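Local atomic coordinates of putative L-alanine-DL-glutamate epimerase (Burkholderia xenovorans, PDB entry 3SN0), a protein that probably acts as a racemase or epimerase of the mandelate racemase/muconate lactonizing enzyme family, binding magnesium and small dicarboxylates such as fumarate. Residues Trp123-Thr128 with Glu343-Arg348; Arg160-Asn165 with Val214-Asp219. All coordinates share one frame; numbering follows the deposited sequence.

Contact 1 (Trp123-Thr128 with Glu343-Arg348); sequences WSHCPT and ETDIDR. With FUM (fumaric acid), chain C.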
loop_
_atom_site.group_PDB
_atom_site.type_symbol
_atom_site.label_atom_id
_atom_site.label_comp_id
_atom_site.label_asym_id
_atom_site.label_seq_id
_atom_site.Cartn_x
_atom_site.Cartn_y
_atom_site.Cartn_z
ATOM N N TRP A 123 29.725 25.535 10.509
ATOM C CA TRP A 123 29.894 26.115 11.837
ATOM C C TRP A 123 28.516 26.081 12.491
ATOM O O TRP A 123 27.611 26.858 12.145
ATOM C CB TRP A 123 30.422 27.548 11.719
ATOM C CG TRP A 123 30.570 28.325 12.996
ATOM C CD1 TRP A 123 30.022 28.044 14.213
ATOM C CD2 TRP A 123 31.272 29.557 13.156
ATOM N NE1 TRP A 123 30.362 29.005 15.128
ATOM C CE2 TRP A 123 31.117 29.957 14.505
ATOM C CE3 TRP A 123 32.018 30.366 12.291
ATOM C CZ2 TRP A 123 31.680 31.130 15.014
ATOM C CZ3 TRP A 123 32.597 31.529 12.804
ATOM C CH2 TRP A 123 32.422 31.897 14.151
ATOM N N SER A 124 28.379 25.160 13.423
ATOM C CA SER A 124 27.109 24.882 14.067
ATOM C C SER A 124 26.844 25.835 15.221
ATOM O O SER A 124 27.749 26.507 15.707
ATOM C CB SER A 124 27.101 23.429 14.539
ATOM O OG SER A 124 25.786 23.011 14.826
ATOM N N HIS A 125 25.602 25.863 15.693
ATOM C CA HIS A 125 25.220 26.722 16.819
ATOM C C HIS A 125 25.753 28.140 16.636
ATOM O O HIS A 125 26.391 28.703 17.512
ATOM C CB HIS A 125 25.675 26.087 18.130
ATOM C CG HIS A 125 25.170 24.683 18.287
ATOM N ND1 HIS A 125 25.945 23.579 17.999
ATOM C CD2 HIS A 125 23.944 24.211 18.608
ATOM C CE1 HIS A 125 25.217 22.485 18.159
ATOM N NE2 HIS A 125 24.001 22.840 18.535
ATOM N N CYS A 126 25.451 28.682 15.460
ATOM C CA CYS A 126 25.976 29.942 14.983
ATOM C C CYS A 126 24.822 30.810 14.497
ATOM O O CYS A 126 24.320 30.612 13.367
ATOM C CB CYS A 126 26.944 29.682 13.839
ATOM S SG CYS A 126 27.685 31.188 13.140
ATOM N N PRO A 127 24.395 31.782 15.312
ATOM C CA PRO A 127 24.994 32.311 16.547
ATOM C C PRO A 127 24.408 31.754 17.853
ATOM O O PRO A 127 24.567 32.364 18.909
ATOM C CB PRO A 127 24.699 33.810 16.434
ATOM C CG PRO A 127 23.392 33.865 15.668
ATOM C CD PRO A 127 23.230 32.582 14.907
ATOM N N THR A 128 23.798 30.574 17.793
ATOM C CA THR A 128 23.118 29.966 18.939
ATOM C C THR A 128 23.951 29.944 20.241
ATOM O O THR A 128 23.457 30.323 21.286
ATOM C CB THR A 128 22.689 28.557 18.571
ATOM O OG1 THR A 128 21.965 28.613 17.330
ATOM C CG2 THR A 128 21.849 27.916 19.669
ATOM N N GLU A 343 29.231 18.540 10.747
ATOM C CA GLU A 343 28.949 19.555 11.742
ATOM C C GLU A 343 30.158 19.757 12.623
ATOM O O GLU A 343 30.862 18.802 12.961
ATOM C CB GLU A 343 27.798 19.075 12.624
ATOM C CG GLU A 343 27.403 20.064 13.691
ATOM C CD GLU A 343 26.320 19.571 14.619
ATOM O OE1 GLU A 343 26.024 18.358 14.655
ATOM O OE2 GLU A 343 25.762 20.423 15.323
ATOM N N THR A 344 30.395 20.993 13.022
ATOM C CA THR A 344 31.321 21.215 14.105
ATOM C C THR A 344 31.018 22.552 14.761
ATOM O O THR A 344 30.518 23.456 14.104
ATOM C CB THR A 344 32.790 21.163 13.618
ATOM O OG1 THR A 344 33.645 20.917 14.734
ATOM C CG2 THR A 344 33.185 22.474 12.951
ATOM N N ASP A 345 31.311 22.653 16.058
ATOM C CA ASP A 345 31.221 23.937 16.773
ATOM C C ASP A 345 32.577 24.648 16.665
ATOM O O ASP A 345 33.621 24.106 17.034
ATOM C CB ASP A 345 30.861 23.742 18.236
ATOM C CG ASP A 345 29.395 23.351 18.448
ATOM O OD1 ASP A 345 28.523 23.704 17.619
ATOM O OD2 ASP A 345 29.132 22.677 19.465
ATOM N N ILE A 346 32.557 25.876 16.171
ATOM C CA ILE A 346 33.762 26.663 16.061
ATOM C C ILE A 346 33.934 27.534 17.315
ATOM O O ILE A 346 35.040 27.915 17.649
ATOM C CB ILE A 346 33.724 27.493 14.748
ATOM C CG1 ILE A 346 33.786 26.550 13.551
ATOM C CG2 ILE A 346 34.828 28.536 14.696
ATOM C CD1 ILE A 346 35.014 25.607 13.543
ATOM N N ASP A 347 32.840 27.835 18.014
ATOM C CA ASP A 347 32.925 28.487 19.297
ATOM C C ASP A 347 33.439 27.459 20.290
ATOM O O ASP A 347 32.822 26.395 20.462
ATOM C CB ASP A 347 31.547 28.997 19.753
ATOM C CG ASP A 347 30.991 30.062 18.834
ATOM O OD1 ASP A 347 31.573 31.172 18.821
ATOM O OD2 ASP A 347 30.012 29.761 18.103
ATOM N N ARG A 348 34.546 27.768 20.953
ATOM C CA ARG A 348 35.156 26.832 21.906
ATOM C C ARG A 348 35.288 27.456 23.277
ATOM O O ARG A 348 35.417 28.665 23.408
ATOM C CB ARG A 348 36.557 26.389 21.442
ATOM C CG ARG A 348 36.643 25.820 20.036
ATOM C CD ARG A 348 35.597 24.731 19.680
ATOM N NE ARG A 348 35.603 23.539 20.548
ATOM C CZ ARG A 348 34.872 22.440 20.320
ATOM N NH1 ARG A 348 34.914 21.405 21.161
ATOM N NH2 ARG A 348 34.093 22.350 19.250
HETATM O OXT FUM C . 17.889 23.882 21.711
HETATM C C FUM C . 18.767 23.058 22.083
HETATM O O FUM C . 18.868 22.733 23.293
HETATM C C4 FUM C . 19.741 22.475 21.130
HETATM C C5 FUM C . 19.720 22.758 19.824
HETATM C C6 FUM C . 20.701 22.144 18.893
HETATM O O7 FUM C . 21.632 21.438 19.370
HETATM O O8 FUM C . 20.574 22.345 17.649
HETATM O O HOH W 1 29.910 26.922 17.554
HETATM O O HOH W 2 27.553 31.011 18.202
#

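Contact 2 (Arg160-Asn165 with Val214-Asp219); sequences RAIKTN and VEILLD. With MG (magnesium ion), chain B; FUM (fumaric acid), chain C.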
loop_
_atom_site.group_PDB
_atom_site.type_symbol
_atom_site.label_atom_id
_atom_site.label_comp_id
_atom_site.label_asym_id
_atom_site.label_seq_id
_atom_site.Cartn_x
_atom_site.Cartn_y
_atom_site.Cartn_z
ATOM N N ARG A 160 32.014 27.812 5.073
ATOM C CA ARG A 160 31.166 27.779 3.884
ATOM C C ARG A 160 29.691 27.655 4.233
ATOM O O ARG A 160 28.817 27.778 3.357
ATOM C CB ARG A 160 31.559 26.594 3.035
ATOM C CG ARG A 160 33.007 26.656 2.580
ATOM C CD ARG A 160 33.434 25.372 1.928
ATOM N NE ARG A 160 34.868 25.376 1.631
ATOM C CZ ARG A 160 35.490 24.431 0.931
ATOM N NH1 ARG A 160 34.809 23.392 0.440
ATOM N NH2 ARG A 160 36.800 24.521 0.723
ATOM N N ALA A 161 29.429 27.380 5.499
ATOM C CA ALA A 161 28.052 27.135 5.975
ATOM C C ALA A 161 27.941 27.358 7.463
ATOM O O ALA A 161 28.896 27.152 8.182
ATOM C CB ALA A 161 27.595 25.710 5.616
ATOM N N ILE A 162 26.751 27.763 7.925
ATOM C CA ILE A 162 26.502 28.010 9.343
ATOM C C ILE A 162 25.101 27.506 9.677
ATOM O O ILE A 162 24.244 27.488 8.797
ATOM C CB ILE A 162 26.621 29.537 9.706
ATOM C CG1 ILE A 162 25.563 30.366 8.962
ATOM C CG2 ILE A 162 28.026 30.049 9.386
ATOM C CD1 ILE A 162 25.692 31.880 9.147
ATOM N N LYS A 163 24.888 27.067 10.926
ATOM C CA LYS A 163 23.572 26.600 11.360
ATOM C C LYS A 163 23.063 27.349 12.571
ATOM O O LYS A 163 23.760 27.449 13.600
ATOM C CB LYS A 163 23.578 25.101 11.661
ATOM C CG LYS A 163 22.173 24.521 11.828
ATOM C CD LYS A 163 22.152 22.988 11.816
ATOM C CE LYS A 163 22.570 22.386 13.146
ATOM N NZ LYS A 163 22.794 20.923 13.021
ATOM N N THR A 164 21.839 27.857 12.452
ATOM C CA THR A 164 21.189 28.549 13.536
ATOM C C THR A 164 19.946 27.782 14.004
ATOM O O THR A 164 19.570 26.759 13.420
ATOM C CB THR A 164 20.829 30.014 13.159
ATOM O OG1 THR A 164 20.425 30.701 14.341
ATOM C CG2 THR A 164 19.698 30.093 12.092
ATOM N N ASN A 165 19.311 28.296 15.045
ATOM C CA ASN A 165 18.106 27.691 15.654
ATOM C C ASN A 165 17.025 28.780 15.699
ATOM O O ASN A 165 17.050 29.663 14.858
ATOM C CB ASN A 165 18.452 27.125 17.042
ATOM C CG ASN A 165 19.521 26.038 16.992
ATOM O OD1 ASN A 165 20.730 26.327 16.941
ATOM N ND2 ASN A 165 19.085 24.759 17.037
ATOM N N VAL A 214 27.904 31.972 1.448
ATOM C CA VAL A 214 27.856 31.138 2.650
ATOM C C VAL A 214 26.456 30.531 2.769
ATOM O O VAL A 214 25.445 31.223 2.550
ATOM C CB VAL A 214 28.214 31.973 3.929
ATOM C CG1 VAL A 214 27.944 31.203 5.210
ATOM C CG2 VAL A 214 29.656 32.432 3.873
ATOM N N GLU A 215 26.388 29.238 3.085
ATOM C CA GLU A 215 25.101 28.541 3.181
ATOM C C GLU A 215 24.540 28.674 4.578
ATOM O O GLU A 215 25.295 28.691 5.560
ATOM C CB GLU A 215 25.265 27.063 2.835
ATOM C CG GLU A 215 25.718 26.810 1.404
ATOM C CD GLU A 215 24.585 26.769 0.421
ATOM O OE1 GLU A 215 23.414 27.022 0.799
ATOM O OE2 GLU A 215 24.870 26.466 -0.752
ATOM N N ILE A 216 23.215 28.768 4.674
ATOM C CA ILE A 216 22.545 28.879 5.963
ATOM C C ILE A 216 21.665 27.648 6.190
ATOM O O ILE A 216 20.832 27.303 5.344
ATOM C CB ILE A 216 21.706 30.164 6.049
ATOM C CG1 ILE A 216 22.632 31.385 6.057
ATOM C CG2 ILE A 216 20.829 30.131 7.278
ATOM C CD1 ILE A 216 21.931 32.733 6.088
ATOM N N LEU A 217 21.928 26.961 7.300
ATOM C CA LEU A 217 21.132 25.836 7.752
ATOM C C LEU A 217 20.239 26.305 8.902
ATOM O O LEU A 217 20.664 27.097 9.750
ATOM C CB LEU A 217 22.029 24.697 8.242
ATOM C CG LEU A 217 22.936 23.984 7.228
ATOM C CD1 LEU A 217 24.020 24.908 6.611
ATOM C CD2 LEU A 217 23.574 22.822 7.925
ATOM N N LEU A 218 19.031 25.779 8.967
ATOM C CA LEU A 218 18.073 26.138 10.030
ATOM C C LEU A 218 17.659 24.879 10.777
ATOM O O LEU A 218 17.104 23.971 10.178
ATOM C CB LEU A 218 16.836 26.802 9.447
ATOM C CG LEU A 218 15.697 27.163 10.409
ATOM C CD1 LEU A 218 16.193 28.093 11.547
ATOM C CD2 LEU A 218 14.516 27.766 9.648
ATOM N N ASP A 219 17.933 24.823 12.075
ATOM C CA ASP A 219 17.552 23.684 12.890
ATOM C C ASP A 219 16.342 24.061 13.744
ATOM O O ASP A 219 16.416 24.956 14.575
ATOM C CB ASP A 219 18.722 23.239 13.766
ATOM C CG ASP A 219 18.579 21.823 14.277
ATOM O OD1 ASP A 219 17.432 21.339 14.397
ATOM O OD2 ASP A 219 19.632 21.201 14.584
HETATM MG MG MG B . 19.924 19.066 14.966
HETATM O OXT FUM C . 17.889 23.882 21.711
HETATM C C FUM C . 18.767 23.058 22.083
HETATM O O FUM C . 18.868 22.733 23.293
HETATM C C4 FUM C . 19.741 22.475 21.130
HETATM C C5 FUM C . 19.720 22.758 19.824
HETATM C C6 FUM C . 20.701 22.144 18.893
HETATM O O7 FUM C . 21.632 21.438 19.370
HETATM O O8 FUM C . 20.574 22.345 17.649
HETATM O O HOH W 3 17.944 18.878 15.082
HETATM O O HOH W 4 20.311 19.559 16.865
HETATM O O HOH W 5 22.076 19.312 14.646
#

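Contact 1 (Trp123-Thr128 with Glu343-Arg348)
His125 and Asp345 meet through one short, nearly straight hydrogen bond, ND1 to OD1 at 2.6 Å with an N-H...O angle of 167°. The oxygen lies in the plane of the imidazole and offers its syn lone pair, while the carboxylate is turned 65° against the ring. With CG anti to its carbonyl carbon (chi1 -54°), the imidazole has one nitrogen facing Asp345 and the other, NE2, facing the ligand: NE2 donates to fumarate O7 at 2.9 Å. Histidine suits a place that needs a polar atom at both edges of one ring, and the aspartate, by accepting at ND1, fixes the ring's rotation. Trp129 stacks on the same ring.

Ser124, its hydroxyl anti to the backbone N, gives OG to Glu343 OE2 at 2.6 Å, meeting the carboxylate on its anti side. The extended Glu343 brings that oxygen across from its strand, and its other oxygen accepts from the backbone of Asn319. The segments pair as parallel strands where Trp123 faces Thr344, and Ser124 N donates to Thr344 O at 2.8 Å; here the ends of two barrel strands pass into loops, the first of which carries the fumarate-binding His125.

Ile346 lays its branched CB over one face of the Trp123 indole, 3.5 Å from the five-membered ring centroid, a CH-pi contact; Cys126 SG covers the opposite face near the rim. At the indole edge NE1 donates to Asp347 OD2 at 3.1 Å, in the ring plane but from above the carboxylate. Two waters bridge OD2 to the backbone, one donating also to Ser124 O, the other also to His125 O, while Asp347 OD1 pairs with Arg130.

Contact 2 (Arg160-Asn165 with Val214-Asp219)
Lys163 and Leu217 cross at about a right angle, CG of the lysine lying 3.6 Å from CB of the leucine. The lysine chain runs on past Asp219, bends at chi3 (79°) and, in the conformer described, one of two modelled, carries CE to 3.5 Å from Asp219 OD2. Its methylenes pack on leucine while, in this conformer, NZ forms a salt bridge with Glu245 and a hydrogen bond to Tyr122 OH; lysine suits a site needing both. Leu217 also turns CD1 back onto the small Ala161, 3.8 Å from its CB.

Residues 161-164 and 215-219 are neighbouring parallel strands of the TIM-type barrel of this enolase-like family, inclined 23° to each other. Five backbone hydrogen bonds link them, from Glu215 N to Arg160 O at one end to Asp219 N to Thr164 O at the other. Ala161, Lys163 and Leu217 point to the interior; Glu215 starts on that face, but its carboxylate leads away. Ile162, Thr164, Ile216 and Leu218 face the surrounding helices. There Ile162 packs on Leu206, and Thr164 crosses Leu218 obliquely, while its hydroxyl is hydrogen-bonded to His202 NE2.

At the C-terminal ends the side chains turn to the ligands. Asp219 binds magnesium through OD2 at 2.2 Å, with Glu245, Glu269 and three waters completing the site; OD1 accepts from Asn221 N. Asn165 ND2 donates to fumarate O8 at 2.9 Å, and its OD1 is hydrogen-bonded to Thr128 OG1.

In the fold
Contacts 1 and 2 lie with their centres 10 Å apart and meet directly along one side of strand 161-168. Cys126 N is 2.8 Å from Lys163 O, a probable hydrogen bond, and Pro127 CD packs 3.4 Å from Thr164 OG1. The hydrogen bond from Thr128 to Asn165, 2.6 Å between OG1 and OD1, ties the loop after strand 118-123 to an asparagine that holds the ligand. The two contacts grip the same fumarate carboxylate through different oxygens; Arg178 NH1 is also hydrogen-bonded to the fumarate. Glu343 of contact 1, whose nearest side-chain atom lies about 6 Å from the magnesium ion, forms a weak, long ion pair with Lys163 of contact 2.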